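Local structure of Alpha/beta hydrolase (Legionella pneumophila subsp. pneumophila str. Philadelphia 1, 4EZI) at residues P356-L359 with K360-D364. The protein is an alpha/beta hydrolase of uncharacterised function, possibly a lipase acting on triacylglycerols. Sequence-based numbering, arbitrary orientation. Where two conformers were deposited one is given.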
# COMPACT_ATOMS: atom_id res chain seq x y z
N PRO A 356 -2.96 10.23 9.72
CA PRO A 356 -4.43 10.41 9.83
C PRO A 356 -4.95 11.62 9.05
O PRO A 356 -6.10 11.62 8.60
CB PRO A 356 -4.66 10.56 11.34
CG PRO A 356 -3.34 10.94 11.91
CD PRO A 356 -2.30 10.30 11.03
N PHE A 357 -4.11 12.64 8.88
CA PHE A 357 -4.47 13.79 8.06
C PHE A 357 -4.61 13.39 6.59
O PHE A 357 -5.54 13.80 5.90
CB PHE A 357 -3.43 14.91 8.20
CG PHE A 357 -3.34 15.50 9.58
CD1 PHE A 357 -2.57 14.89 10.54
CD2 PHE A 357 -4.01 16.68 9.93
CE1 PHE A 357 -2.49 15.39 11.82
CE2 PHE A 357 -3.93 17.18 11.22
CZ PHE A 357 -3.18 16.54 12.16
N VAL A 358 -3.68 12.57 6.11
CA VAL A 358 -3.73 12.04 4.76
C VAL A 358 -4.97 11.15 4.57
O VAL A 358 -5.67 11.28 3.55
CB VAL A 358 -2.43 11.32 4.39
CG1 VAL A 358 -2.58 10.56 3.08
CG2 VAL A 358 -1.28 12.34 4.32
N LEU A 359 -5.25 10.27 5.54
CA LEU A 359 -6.45 9.44 5.44
C LEU A 359 -7.72 10.30 5.30
O LEU A 359 -8.62 9.98 4.52
CB LEU A 359 -6.52 8.46 6.62
CG LEU A 359 -7.68 7.45 6.73
CD1 LEU A 359 -7.90 6.67 5.46
CD2 LEU A 359 -7.45 6.50 7.91
N LYS A 360 -7.79 11.37 6.08
CA LYS A 360 -8.96 12.27 6.02
C LYS A 360 -9.10 12.88 4.63
O LYS A 360 -10.20 12.93 4.07
CB LYS A 360 -8.84 13.35 7.09
CG LYS A 360 -9.98 14.35 7.15
CD LYS A 360 -11.34 13.73 7.27
CE LYS A 360 -12.42 14.77 7.69
NZ LYS A 360 -12.14 16.14 7.16
N GLU A 361 -7.98 13.30 4.05
CA GLU A 361 -8.00 13.82 2.69
C GLU A 361 -8.46 12.79 1.68
O GLU A 361 -9.16 13.12 0.72
CB GLU A 361 -6.65 14.38 2.28
CG GLU A 361 -6.14 15.56 3.10
CD GLU A 361 -7.01 16.82 3.07
OE1 GLU A 361 -7.74 17.06 2.08
OE2 GLU A 361 -6.93 17.60 4.04
N GLN A 362 -8.02 11.54 1.84
CA GLN A 362 -8.44 10.48 0.93
C GLN A 362 -9.95 10.30 0.97
O GLN A 362 -10.60 10.26 -0.07
CB GLN A 362 -7.73 9.16 1.27
CG GLN A 362 -6.24 9.21 1.00
CD GLN A 362 -5.49 8.02 1.58
OE1 GLN A 362 -5.86 7.47 2.61
NE2 GLN A 362 -4.41 7.61 0.93
N VAL A 363 -10.50 10.17 2.17
CA VAL A 363 -11.96 10.02 2.31
C VAL A 363 -12.71 11.18 1.67
O VAL A 363 -13.68 11.00 0.94
CB VAL A 363 -12.40 9.87 3.81
CG1 VAL A 363 -13.96 9.84 3.92
CG2 VAL A 363 -11.77 8.63 4.45
N ASP A 364 -12.24 12.39 1.93
CA ASP A 364 -12.89 13.59 1.39
C ASP A 364 -12.83 13.62 -0.14
O ASP A 364 -13.80 14.03 -0.80
CB ASP A 364 -12.28 14.84 1.97
CG ASP A 364 -12.67 15.09 3.41
OD1 ASP A 364 -13.66 14.51 3.91
OD2 ASP A 364 -11.99 15.92 4.05
O HOH W 1 -6.55 16.36 6.67
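Val358 and Leu359 meet Gln362 on the buried face of helix 355-370, a worked example of an amphipathic helix that carries one polar group into the core. Four successive i to i+4 backbone bonds set the frame, from Lys360 N to Pro356 O through Val363 N to Leu359 O; the last is the straightest, with an N-H...O angle of 172°.

Van der Waals contacts on the inner face are few: methyl groups of Val358 and Leu359 border the amide of Gln362. A chi1 of 170° sets CG1 of Val358 beside its own carbonyl carbon, where it comes within 4.1 Å of Gln362 NE2. The side chains of Leu359 and Gln362 cross at about a right angle; in the conformer described, one of two for Leu359, its CD1 lies 3.6 Å from Gln362 OE1. The fold adds further packing: Val358 rests on Tyr168 and Val313 of the central sheet, Leu359 on Ile100 and Tyr105 of helix 99-108.

Polar contacts divide by face. Inside, Gln362 extends beyond CG (chi2 169°), and its NE2 donates to the carbonyls of Ala195 and Gly167, with OE1 weakly bonded to Tyr105 OH. On the partly exposed side, a water donates to both Phe357 O and Glu361 OE2, 2.9 Å from each, giving that carbonyl a second donor besides Glu361 N. One turn along, Lys360 NZ forms a salt bridge with Asp364 OD2 at 3.1 Å, meeting the syn lone pair of that oxygen.

Gly167 belongs to a probable nucleophile elbow at the end of strand 162-168. By spending both amide hydrogens on neighbouring strands, the buried Gln362 ties this C-terminal helix to two adjacent strands of the sheet, one of them leading into that elbow, while the ion pair and water bridge stay on the outer side.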